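Local coordinates for RimK domain protein ATP-grasp (Sphaerobacter thermophilus, PDB 5I47), which probably acts as an ATP-binding carboxylate-amine ligase of the ATP-grasp superfamily, with relatives in ribosomal S6 modification and lysine biosynthesis, at residues R15-L20 against L254-S259; L183-R188 against G233-E238; R188-I193 against P218-A223; G192-T197 against R258-R263. All coordinates share one frame; numbering follows the deposited sequence.

Three of the four contacts build the C-terminal ATP-grasp lobe, and contact 1 ties that lobe to the LysX-type preATP-grasp domain. Contact 2 pairs two inner strands of the five-stranded antiparallel sheet. About 8 Å away, centre to centre, contact 3 lays helix 216-230 against strand 190-196, the next strand over. Contact 4 uses the same strand but turns to the other face of the sheet, where helix 258-262 packs; its centre is about 12 Å from that of contact 2. Contacts 1 and 4 share this helix, their centres about 11 Å apart. ATP-grasp enzymes generally hold nucleotide between two alpha/beta lobes; contacts 2 to 4 lie in one, and no nucleotide is present to locate the site.

Contact 1 of 4, residues R15-L20 against L254-S259; sequences RVEERL and LVDFRS
The first turn of helix 16-27 in the LysX-type preATP-grasp domain docks, through E17, onto F257 and R258 where helix 258-262 of the ATP-grasp domain begins. This interdomain junction pairs two helix starts, with R15 and F257 at the N-cap positions. The aliphatic part of E17 slides over the F257 ring. Its CG stands 3.5 Å from the ring centroid, only 9° off the normal, a CH-pi contact, while CB lies over the same face nearer CZ and CE2. The chain then bends at chi2 (88°), carrying CD off toward R258. There the buried carboxylate enters a salt-bridge network. OE1 is 3.0 Å from R15 NH1 and sits above one face of the R258 guanidinium, 3.5 Å from R258 NH2, so the second pairing rests on charge and not on a directed N-H. Lying near both arginines, this carboxylate would be expected to offset the repulsion between R15 NH1 and R258 NH2. V16 CG2 touches R258 NH1, and L20 CD1 approaches the F257 ring. E18, which accepts the backbone N-H of R15, also makes a salt bridge to R58, and R58 bonds to the carbonyls of L254 and V255. R15 adds a weak hydrogen bond of its own, with NH2 3.5 Å from V255 O and that oxygen in the guanidinium plane.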
loop_
_atom_site.group_PDB
_atom_site.type_symbol
_atom_site.label_atom_id
_atom_site.label_comp_id
_atom_site.label_asym_id
_atom_site.label_seq_id
_atom_site.Cartn_x
_atom_site.Cartn_y
_atom_site.Cartn_z
ATOM N N ARG B 15 27.147 -5.146 -4.938
ATOM C CA ARG B 15 27.973 -5.136 -3.747
ATOM C C ARG B 15 28.471 -6.558 -3.481
ATOM O O ARG B 15 28.381 -7.433 -4.357
ATOM C CB ARG B 15 27.182 -4.558 -2.573
ATOM C CG ARG B 15 26.804 -3.096 -2.718
ATOM C CD ARG B 15 25.789 -2.708 -1.655
ATOM N NE ARG B 15 24.695 -3.678 -1.582
ATOM C CZ ARG B 15 24.497 -4.520 -0.569
ATOM N NH1 ARG B 15 25.313 -4.511 0.477
ATOM N NH2 ARG B 15 23.477 -5.367 -0.600
ATOM N N VAL B 16 28.979 -6.791 -2.268
ATOM C CA VAL B 16 29.579 -8.083 -1.934
ATOM C C VAL B 16 28.549 -9.201 -2.054
ATOM O O VAL B 16 28.821 -10.258 -2.635
ATOM C CB VAL B 16 30.205 -8.035 -0.530
ATOM C CG1 VAL B 16 30.472 -9.440 -0.016
ATOM C CG2 VAL B 16 31.499 -7.235 -0.555
ATOM N N GLU B 17 27.352 -8.989 -1.502
ATOM C CA GLU B 17 26.318 -10.017 -1.579
ATOM C C GLU B 17 25.936 -10.310 -3.025
ATOM O O GLU B 17 25.679 -11.464 -3.386
ATOM C CB GLU B 17 25.089 -9.594 -0.775
ATOM C CG GLU B 17 25.284 -9.613 0.737
ATOM C CD GLU B 17 25.829 -8.302 1.275
ATOM O OE1 GLU B 17 26.191 -7.426 0.457
ATOM O OE2 GLU B 17 25.886 -8.147 2.516
ATOM N N GLU B 18 25.914 -9.279 -3.874
ATOM C CA GLU B 18 25.499 -9.471 -5.261
ATOM C C GLU B 18 26.508 -10.306 -6.042
ATOM O O GLU B 18 26.120 -11.134 -6.875
ATOM C CB GLU B 18 25.275 -8.118 -5.936
ATOM C CG GLU B 18 23.897 -7.516 -5.685
ATOM C CD GLU B 18 23.689 -7.104 -4.240
ATOM O OE1 GLU B 18 24.490 -6.290 -3.732
ATOM O OE2 GLU B 18 22.733 -7.602 -3.607
ATOM N N ARG B 19 27.803 -10.118 -5.791
ATOM C CA ARG B 19 28.789 -10.902 -6.527
ATOM C C ARG B 19 28.863 -12.343 -6.032
ATOM O O ARG B 19 29.094 -13.254 -6.835
ATOM C CB ARG B 19 30.167 -10.235 -6.453
ATOM C CG ARG B 19 30.754 -10.122 -5.062
ATOM C CD ARG B 19 31.861 -9.084 -5.032
ATOM N NE ARG B 19 31.462 -7.876 -5.749
ATOM C CZ ARG B 19 31.863 -6.649 -5.433
ATOM N NH1 ARG B 19 32.673 -6.458 -4.398
ATOM N NH2 ARG B 19 31.447 -5.610 -6.148
ATOM N N LEU B 20 28.669 -12.568 -4.728
ATOM C CA LEU B 20 28.548 -13.932 -4.218
ATOM C C LEU B 20 27.410 -14.673 -4.906
ATOM O O LEU B 20 27.537 -15.859 -5.238
ATOM C CB LEU B 20 28.322 -13.917 -2.706
ATOM C CG LEU B 20 29.457 -13.414 -1.821
ATOM C CD1 LEU B 20 29.037 -13.427 -0.357
ATOM C CD2 LEU B 20 30.698 -14.261 -2.036
ATOM N N LEU B 254 16.321 -9.866 2.898
ATOM C CA LEU B 254 17.685 -10.302 3.203
ATOM C C LEU B 254 18.648 -9.558 2.282
ATOM O O LEU B 254 19.065 -10.046 1.228
ATOM C CB LEU B 254 17.825 -11.811 3.058
ATOM C CG LEU B 254 19.177 -12.366 3.508
ATOM C CD1 LEU B 254 19.408 -12.068 4.981
ATOM C CD2 LEU B 254 19.272 -13.861 3.239
ATOM N N VAL B 255 18.999 -8.343 2.695
ATOM C CA VAL B 255 19.914 -7.506 1.927
ATOM C C VAL B 255 21.358 -7.741 2.342
ATOM O O VAL B 255 22.244 -7.882 1.496
ATOM C CB VAL B 255 19.521 -6.021 2.073
ATOM C CG1 VAL B 255 20.543 -5.134 1.391
ATOM C CG2 VAL B 255 18.135 -5.776 1.491
ATOM N N ASP B 256 21.615 -7.794 3.648
ATOM C CA ASP B 256 22.956 -8.000 4.184
ATOM C C ASP B 256 23.071 -9.431 4.697
ATOM O O ASP B 256 22.537 -9.758 5.761
ATOM C CB ASP B 256 23.258 -7.009 5.307
ATOM C CG ASP B 256 22.734 -5.620 5.019
ATOM O OD1 ASP B 256 22.925 -5.130 3.885
ATOM O OD2 ASP B 256 22.123 -5.019 5.930
ATOM N N PHE B 257 23.763 -10.285 3.945
ATOM C CA PHE B 257 24.214 -11.571 4.465
ATOM C C PHE B 257 25.732 -11.685 4.368
ATOM O O PHE B 257 26.279 -12.779 4.209
ATOM C CB PHE B 257 23.515 -12.739 3.767
ATOM C CG PHE B 257 23.655 -12.752 2.269
ATOM C CD1 PHE B 257 24.692 -13.442 1.661
ATOM C CD2 PHE B 257 22.719 -12.120 1.468
ATOM C CE1 PHE B 257 24.808 -13.477 0.284
ATOM C CE2 PHE B 257 22.831 -12.147 0.090
ATOM C CZ PHE B 257 23.874 -12.828 -0.502
ATOM N N ARG B 258 26.413 -10.542 4.480
ATOM C CA ARG B 258 27.872 -10.504 4.439
ATOM C C ARG B 258 28.476 -11.248 5.623
ATOM O O ARG B 258 29.307 -12.147 5.453
ATOM C CB ARG B 258 28.338 -9.048 4.432
ATOM C CG ARG B 258 29.547 -8.749 3.572
ATOM C CD ARG B 258 29.940 -7.285 3.716
ATOM N NE ARG B 258 28.813 -6.389 3.471
ATOM C CZ ARG B 258 28.718 -5.565 2.432
ATOM N NH1 ARG B 258 29.691 -5.506 1.535
ATOM N NH2 ARG B 258 27.654 -4.788 2.295
ATOM N N SER B 259 28.063 -10.875 6.839
ATOM C CA SER B 259 28.641 -11.458 8.045
ATOM C C SER B 259 28.414 -12.963 8.106
ATOM O O SER B 259 29.319 -13.719 8.479
ATOM C CB SER B 259 28.049 -10.779 9.281
ATOM O OG SER B 259 28.378 -11.489 10.463
#

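Contact 2 of 4, residues L183-R188 against G233-E238; sequences LVVAGR and GTYAVE
Strand 183-187 and the strand starting near Y235 run antiparallel, their axes 4.7 Å apart at closest and their directions 161° apart. L183/V237, V185/Y235 and G187/G233 are hydrogen-bonded pairs with two N-H...O=C bonds each; V184/A236 and A186/T234 are the non-hydrogen-bonded pairs between them. The bond from V185 N to Y235 O, 2.9 Å, runs almost straight onto its carbonyl, whereas G187 N approaches G233 O from above the carbonyl plane. These are inner strands of the five-stranded sheet of the ATP-grasp lobe. On the face carrying L183, V185, Y235 and V237, V185 lies beside Y235 and points the same way, with CB over one face of the ring, 4.1 Å from its centroid, and CG2 3.7 Å from CE1. Y235 has CG between its own N and carbonyl carbon (chi1 56°), which turns the ring toward V185. Next along, L183 CB meets V237 CB at 4.0 Å. Helix 216-230 packs on this face, while A186 and T234 on the reverse touch helix 267-275. At G187 the backbone angles would bring a CB too near the A186 carbonyl oxygen, a strain that glycine avoids. Main-chain polar groups between the strands thus satisfy one another in pairs; the face of L183, V185 and V237 is apolar apart from the Y235 hydroxyl, which is bound to the G231 carbonyl, while the other carries small side chains and T234.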
loop_
_atom_site.group_PDB
_atom_site.type_symbol
_atom_site.label_atom_id
_atom_site.label_comp_id
_atom_site.label_asym_id
_atom_site.label_seq_id
_atom_site.Cartn_x
_atom_site.Cartn_y
_atom_site.Cartn_z
ATOM N N LEU B 183 17.010 -13.310 12.794
ATOM C CA LEU B 183 16.836 -14.651 12.239
ATOM C C LEU B 183 16.929 -14.567 10.720
ATOM O O LEU B 183 16.064 -13.965 10.074
ATOM C CB LEU B 183 15.495 -15.246 12.659
ATOM C CG LEU B 183 15.118 -15.269 14.140
ATOM C CD1 LEU B 183 13.701 -15.800 14.308
ATOM C CD2 LEU B 183 16.101 -16.107 14.936
ATOM N N VAL B 184 17.962 -15.180 10.150
ATOM C CA VAL B 184 18.206 -15.118 8.710
ATOM C C VAL B 184 17.565 -16.329 8.046
ATOM O O VAL B 184 17.973 -17.470 8.289
ATOM C CB VAL B 184 19.710 -15.058 8.400
ATOM C CG1 VAL B 184 19.943 -15.153 6.898
ATOM C CG2 VAL B 184 20.317 -13.782 8.959
ATOM N N VAL B 185 16.570 -16.082 7.201
ATOM C CA VAL B 185 15.917 -17.123 6.418
ATOM C C VAL B 185 16.388 -16.973 4.979
ATOM O O VAL B 185 16.084 -15.973 4.315
ATOM C CB VAL B 185 14.390 -17.039 6.519
ATOM C CG1 VAL B 185 13.739 -18.154 5.713
ATOM C CG2 VAL B 185 13.962 -17.098 7.978
ATOM N N ALA B 186 17.141 -17.956 4.498
ATOM C CA ALA B 186 17.712 -17.930 3.154
ATOM C C ALA B 186 16.973 -18.937 2.278
ATOM O O ALA B 186 17.516 -19.959 1.856
ATOM C CB ALA B 186 19.218 -18.220 3.205
ATOM N N GLY B 187 15.709 -18.629 2.005
ATOM C CA GLY B 187 14.881 -19.497 1.197
ATOM C C GLY B 187 13.995 -20.401 2.023
ATOM O O GLY B 187 12.954 -19.981 2.534
ATOM N N ARG B 188 14.428 -21.647 2.189
ATOM C CA ARG B 188 13.596 -22.696 2.756
ATOM C C ARG B 188 13.856 -22.954 4.234
ATOM O O ARG B 188 12.982 -23.509 4.908
ATOM C CB ARG B 188 13.817 -23.993 1.970
ATOM C CG ARG B 188 12.693 -24.992 2.041
ATOM C CD ARG B 188 12.855 -26.025 0.936
ATOM N NE ARG B 188 12.737 -25.419 -0.389
ATOM C CZ ARG B 188 11.581 -25.221 -1.015
ATOM N NH1 ARG B 188 11.561 -24.665 -2.220
ATOM N NH2 ARG B 188 10.441 -25.579 -0.434
ATOM N N GLY B 233 11.268 -17.695 1.804
ATOM C CA GLY B 233 11.787 -16.528 1.125
ATOM C C GLY B 233 13.163 -16.171 1.648
ATOM O O GLY B 233 13.758 -16.887 2.455
ATOM N N THR B 234 13.659 -15.038 1.165
ATOM C CA THR B 234 14.945 -14.492 1.588
ATOM C C THR B 234 14.659 -13.254 2.430
ATOM O O THR B 234 14.415 -12.171 1.891
ATOM C CB THR B 234 15.826 -14.171 0.383
ATOM O OG1 THR B 234 15.076 -13.412 -0.572
ATOM C CG2 THR B 234 16.299 -15.450 -0.277
ATOM N N TYR B 235 14.674 -13.416 3.754
ATOM C CA TYR B 235 14.325 -12.318 4.644
ATOM C C TYR B 235 14.990 -12.515 5.999
ATOM O O TYR B 235 15.565 -13.566 6.288
ATOM C CB TYR B 235 12.802 -12.174 4.793
ATOM C CG TYR B 235 12.038 -13.402 5.265
ATOM C CD1 TYR B 235 11.955 -13.725 6.616
ATOM C CD2 TYR B 235 11.359 -14.212 4.359
ATOM C CE1 TYR B 235 11.240 -14.833 7.049
ATOM C CE2 TYR B 235 10.642 -15.319 4.780
ATOM C CZ TYR B 235 10.586 -15.627 6.127
ATOM O OH TYR B 235 9.868 -16.731 6.549
ATOM N N ALA B 236 14.900 -11.481 6.834
ATOM C CA ALA B 236 15.505 -11.469 8.158
ATOM C C ALA B 236 14.494 -10.963 9.176
ATOM O O ALA B 236 13.955 -9.863 9.022
ATOM C CB ALA B 236 16.755 -10.589 8.177
ATOM N N VAL B 237 14.241 -11.757 10.213
ATOM C CA VAL B 237 13.277 -11.418 11.256
ATOM C C VAL B 237 14.021 -10.753 12.409
ATOM O O VAL B 237 14.900 -11.367 13.028
ATOM C CB VAL B 237 12.515 -12.662 11.742
ATOM C CG1 VAL B 237 11.373 -12.266 12.660
ATOM C CG2 VAL B 237 12.001 -13.478 10.565
ATOM N N GLU B 238 13.673 -9.503 12.707
ATOM C CA GLU B 238 14.232 -8.818 13.867
ATOM C C GLU B 238 13.475 -9.255 15.115
ATOM O O GLU B 238 12.250 -9.107 15.189
ATOM C CB GLU B 238 14.157 -7.302 13.689
#

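Contact 3 of 4, residues R188-I193 against P218-A223; sequences RSLAGI and PLTALA
L190 and I193 reach from strand 190-193 into the side of helix 218-223, and their methyl ends do the tight packing. I193 CD1 lies 3.7 Å from L219 CB and 3.9 Å from T220 OG1, while its other branch, CG2, meets L219 CD1 at 3.8 Å. L190 has CG anti to the backbone N (chi1 178°), and its two methyls part company beyond it: CD1 goes to A223 CB at 3.9 Å, CD2 to T220 OG1 at 3.7 Å. The polar partner of that hydroxyl is the carbonyl of P216, one turn back; toward L190 and I193 it offers van der Waals contact. The strand manages to present L190 and I193 on the same face, three residues apart, because A191 and G192 form a beta bulge opposite V184 of the neighbouring strand. This is helix-on-sheet packing within the ATP-grasp lobe, with the helix running at 143° to the strand and L219 and A223 facing V181 and L183 beneath it. The outer side is much looser. P218 and A221 look away to solvent on the far side of the helix, and at the start of the strand R188 and S189 are likewise exposed and make no contact with this part of the helix.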
loop_
_atom_site.group_PDB
_atom_site.type_symbol
_atom_site.label_atom_id
_atom_site.label_comp_id
_atom_site.label_asym_id
_atom_site.label_seq_id
_atom_site.Cartn_x
_atom_site.Cartn_y
_atom_site.Cartn_z
ATOM N N ARG B 188 14.428 -21.647 2.189
ATOM C CA ARG B 188 13.596 -22.696 2.756
ATOM C C ARG B 188 13.856 -22.954 4.234
ATOM O O ARG B 188 12.982 -23.509 4.908
ATOM C CB ARG B 188 13.817 -23.993 1.970
ATOM C CG ARG B 188 12.693 -24.992 2.041
ATOM C CD ARG B 188 12.855 -26.025 0.936
ATOM N NE ARG B 188 12.737 -25.419 -0.389
ATOM C CZ ARG B 188 11.581 -25.221 -1.015
ATOM N NH1 ARG B 188 11.561 -24.665 -2.220
ATOM N NH2 ARG B 188 10.441 -25.579 -0.434
ATOM N N SER B 189 15.017 -22.562 4.755
ATOM C CA SER B 189 15.393 -22.894 6.122
ATOM C C SER B 189 16.116 -21.719 6.769
ATOM O O SER B 189 16.530 -20.766 6.105
ATOM C CB SER B 189 16.290 -24.140 6.173
ATOM O OG SER B 189 15.724 -25.212 5.442
ATOM N N LEU B 190 16.267 -21.813 8.086
ATOM C CA LEU B 190 17.027 -20.845 8.866
ATOM C C LEU B 190 18.510 -20.992 8.547
ATOM O O LEU B 190 19.122 -22.014 8.867
ATOM C CB LEU B 190 16.764 -21.064 10.352
ATOM C CG LEU B 190 17.506 -20.179 11.348
ATOM C CD1 LEU B 190 17.070 -18.728 11.196
ATOM C CD2 LEU B 190 17.265 -20.674 12.765
ATOM N N ALA B 191 19.092 -19.977 7.910
ATOM C CA ALA B 191 20.508 -20.018 7.568
ATOM C C ALA B 191 21.406 -19.694 8.753
ATOM O O ALA B 191 22.591 -20.044 8.732
ATOM C CB ALA B 191 20.807 -19.048 6.424
ATOM N N GLY B 192 20.879 -19.038 9.774
ATOM C CA GLY B 192 21.690 -18.696 10.922
ATOM C C GLY B 192 20.970 -17.710 11.807
ATOM O O GLY B 192 19.972 -17.094 11.423
ATOM N N ILE B 193 21.500 -17.578 13.018
ATOM C CA ILE B 193 21.010 -16.637 14.014
ATOM C C ILE B 193 22.142 -15.674 14.337
ATOM O O ILE B 193 23.297 -16.088 14.477
ATOM C CB ILE B 193 20.518 -17.366 15.280
ATOM C CG1 ILE B 193 19.455 -18.400 14.898
ATOM C CG2 ILE B 193 19.973 -16.381 16.293
ATOM C CD1 ILE B 193 18.905 -19.181 16.066
ATOM N N PRO B 218 15.452 -22.417 21.000
ATOM C CA PRO B 218 14.177 -21.679 21.058
ATOM C C PRO B 218 13.983 -20.721 19.896
ATOM O O PRO B 218 12.871 -20.619 19.362
ATOM C CB PRO B 218 14.261 -20.941 22.402
ATOM C CG PRO B 218 15.713 -20.844 22.687
ATOM C CD PRO B 218 16.291 -22.122 22.177
ATOM N N LEU B 219 15.038 -20.015 19.484
ATOM C CA LEU B 219 14.921 -19.130 18.330
ATOM C C LEU B 219 14.764 -19.917 17.035
ATOM O O LEU B 219 14.098 -19.448 16.105
ATOM C CB LEU B 219 16.133 -18.205 18.246
ATOM C CG LEU B 219 16.305 -17.211 19.394
ATOM C CD1 LEU B 219 17.614 -16.458 19.241
ATOM C CD2 LEU B 219 15.134 -16.250 19.459
ATOM N N THR B 220 15.371 -21.105 16.953
ATOM C CA THR B 220 15.169 -21.957 15.786
ATOM C C THR B 220 13.713 -22.390 15.676
ATOM O O THR B 220 13.142 -22.406 14.578
ATOM C CB THR B 220 16.092 -23.176 15.854
ATOM O OG1 THR B 220 17.458 -22.746 15.780
ATOM C CG2 THR B 220 15.805 -24.142 14.710
ATOM N N ALA B 221 13.092 -22.730 16.808
ATOM C CA ALA B 221 11.680 -23.096 16.793
ATOM C C ALA B 221 10.816 -21.929 16.335
ATOM O O ALA B 221 9.857 -22.114 15.576
ATOM C CB ALA B 221 11.250 -23.577 18.179
ATOM N N LEU B 222 11.149 -20.714 16.780
ATOM C CA LEU B 222 10.409 -19.534 16.350
ATOM C C LEU B 222 10.569 -19.302 14.853
ATOM O O LEU B 222 9.585 -19.046 14.148
ATOM C CB LEU B 222 10.876 -18.311 17.141
ATOM C CG LEU B 222 10.207 -16.965 16.851
ATOM C CD1 LEU B 222 8.726 -17.020 17.173
ATOM C CD2 LEU B 222 10.892 -15.848 17.627
ATOM N N ALA B 223 11.801 -19.400 14.344
ATOM C CA ALA B 223 12.023 -19.209 12.916
ATOM C C ALA B 223 11.297 -20.258 12.086
ATOM O O ALA B 223 10.850 -19.966 10.971
ATOM C CB ALA B 223 13.518 -19.235 12.601
#

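Contact 4 of 4, residues G192-T197 against R258-R263; sequences GIEQRT and RSLSGR
A buried carboxylate, E194, and the glycine G192 meet L260 and R263 in a mixed polar and apolar contact between strand 192-196 and the short helix 258-262. L260 CD2 settles against the backbone of G192, 4.0 Å from its N; with no side chain on G192, the leucine can close right onto the strand. Two residues on, chi2 of 175° sends CD of E194 straight out from the strand, and OE2 ends 3.3 Å from L260 CB. In the ATP-grasp lobe this helix covers part of the face of the five-stranded sheet that carries V184 and E194; I193, between G192 and E194, points away toward helix 216-230. R263 closes the far end. Its NH2 is 3.6 Å from E194 OE2, a long salt bridge with carboxylate and guanidinium planes 79° apart. E194 CG lies at the edge of the guanidinium, in its plane, while S259 O stands 4.0 Å above the centre of one face. E194 is not held by R263 alone: OE1 makes a salt bridge to R182 on the adjoining strand, the stronger of the two pairings. S259 OG comes near the same carboxylate, but its hydrogen bond is to the carbonyl of Y209.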
loop_
_atom_site.group_PDB
_atom_site.type_symbol
_atom_site.label_atom_id
_atom_site.label_comp_id
_atom_site.label_asym_id
_atom_site.label_seq_id
_atom_site.Cartn_x
_atom_site.Cartn_y
_atom_site.Cartn_z
ATOM N N GLY B 192 20.879 -19.038 9.774
ATOM C CA GLY B 192 21.690 -18.696 10.922
ATOM C C GLY B 192 20.970 -17.710 11.807
ATOM O O GLY B 192 19.972 -17.094 11.423
ATOM N N ILE B 193 21.500 -17.578 13.018
ATOM C CA ILE B 193 21.010 -16.637 14.014
ATOM C C ILE B 193 22.142 -15.674 14.337
ATOM O O ILE B 193 23.297 -16.088 14.477
ATOM C CB ILE B 193 20.518 -17.366 15.280
ATOM C CG1 ILE B 193 19.455 -18.400 14.898
ATOM C CG2 ILE B 193 19.973 -16.381 16.293
ATOM C CD1 ILE B 193 18.905 -19.181 16.066
ATOM N N GLU B 194 21.814 -14.388 14.433
ATOM C CA GLU B 194 22.811 -13.354 14.662
ATOM C C GLU B 194 22.328 -12.400 15.747
ATOM O O GLU B 194 21.158 -12.410 16.142
ATOM C CB GLU B 194 23.124 -12.593 13.367
ATOM C CG GLU B 194 23.825 -13.443 12.323
ATOM C CD GLU B 194 24.024 -12.717 11.008
ATOM O OE1 GLU B 194 23.206 -11.829 10.691
ATOM O OE2 GLU B 194 24.998 -13.036 10.293
ATOM N N GLN B 195 23.253 -11.575 16.236
ATOM C CA GLN B 195 22.951 -10.566 17.241
ATOM C C GLN B 195 23.707 -9.287 16.909
ATOM O O GLN B 195 24.868 -9.331 16.496
ATOM C CB GLN B 195 23.309 -11.054 18.653
ATOM C CG GLN B 195 24.748 -11.502 18.821
ATOM C CD GLN B 195 24.994 -12.179 20.156
ATOM O OE1 GLN B 195 24.283 -13.111 20.535
ATOM N NE2 GLN B 195 26.007 -11.709 20.878
ATOM N N ARG B 196 23.036 -8.151 17.084
ATOM C CA ARG B 196 23.625 -6.871 16.721
ATOM C C ARG B 196 24.735 -6.486 17.694
ATOM O O ARG B 196 24.705 -6.830 18.879
ATOM C CB ARG B 196 22.552 -5.782 16.692
ATOM N N THR B 197 25.728 -5.767 17.177
ATOM C CA THR B 197 26.840 -5.248 17.973
ATOM C C THR B 197 26.628 -3.742 18.118
ATOM O O THR B 197 27.045 -2.955 17.265
ATOM C CB THR B 197 28.189 -5.567 17.327
ATOM O OG1 THR B 197 28.407 -4.695 16.211
ATOM C CG2 THR B 197 28.222 -7.012 16.847
ATOM N N ARG B 258 26.413 -10.542 4.480
ATOM C CA ARG B 258 27.872 -10.504 4.439
ATOM C C ARG B 258 28.476 -11.248 5.623
ATOM O O ARG B 258 29.307 -12.147 5.453
ATOM C CB ARG B 258 28.338 -9.048 4.432
ATOM C CG ARG B 258 29.547 -8.749 3.572
ATOM C CD ARG B 258 29.940 -7.285 3.716
ATOM N NE ARG B 258 28.813 -6.389 3.471
ATOM C CZ ARG B 258 28.718 -5.565 2.432
ATOM N NH1 ARG B 258 29.691 -5.506 1.535
ATOM N NH2 ARG B 258 27.654 -4.788 2.295
ATOM N N SER B 259 28.063 -10.875 6.839
ATOM C CA SER B 259 28.641 -11.458 8.045
ATOM C C SER B 259 28.414 -12.963 8.106
ATOM O O SER B 259 29.319 -13.719 8.479
ATOM C CB SER B 259 28.049 -10.779 9.281
ATOM O OG SER B 259 28.378 -11.489 10.463
ATOM N N LEU B 260 27.212 -13.417 7.745
ATOM C CA LEU B 260 26.907 -14.841 7.848
ATOM C C LEU B 260 27.692 -15.650 6.821
ATOM O O LEU B 260 28.154 -16.756 7.121
ATOM C CB LEU B 260 25.405 -15.069 7.689
ATOM C CG LEU B 260 24.904 -16.439 8.149
ATOM C CD1 LEU B 260 25.241 -16.665 9.616
ATOM C CD2 LEU B 260 23.407 -16.584 7.912
ATOM N N SER B 261 27.858 -15.116 5.608
ATOM C CA SER B 261 28.717 -15.760 4.620
ATOM C C SER B 261 30.164 -15.834 5.084
ATOM O O SER B 261 30.900 -16.730 4.656
ATOM C CB SER B 261 28.645 -15.019 3.285
ATOM O OG SER B 261 27.535 -15.445 2.520
ATOM N N GLY B 262 30.583 -14.913 5.953
ATOM C CA GLY B 262 31.947 -14.945 6.452
ATOM C C GLY B 262 32.241 -16.180 7.281
ATOM O O GLY B 262 33.354 -16.709 7.248
ATOM N N ARG B 263 31.250 -16.662 8.034
ATOM C CA ARG B 263 31.436 -17.833 8.880
ATOM C C ARG B 263 31.150 -19.137 8.145
ATOM O O ARG B 263 30.703 -20.114 8.763
ATOM C CB ARG B 263 30.574 -17.716 10.135
ATOM C CG ARG B 263 30.640 -16.348 10.775
ATOM C CD ARG B 263 29.876 -16.305 12.081
ATOM N NE ARG B 263 29.418 -14.951 12.372
ATOM C CZ ARG B 263 28.153 -14.558 12.281
ATOM N NH1 ARG B 263 27.215 -15.424 11.925
ATOM N NH2 ARG B 263 27.825 -13.303 12.549
#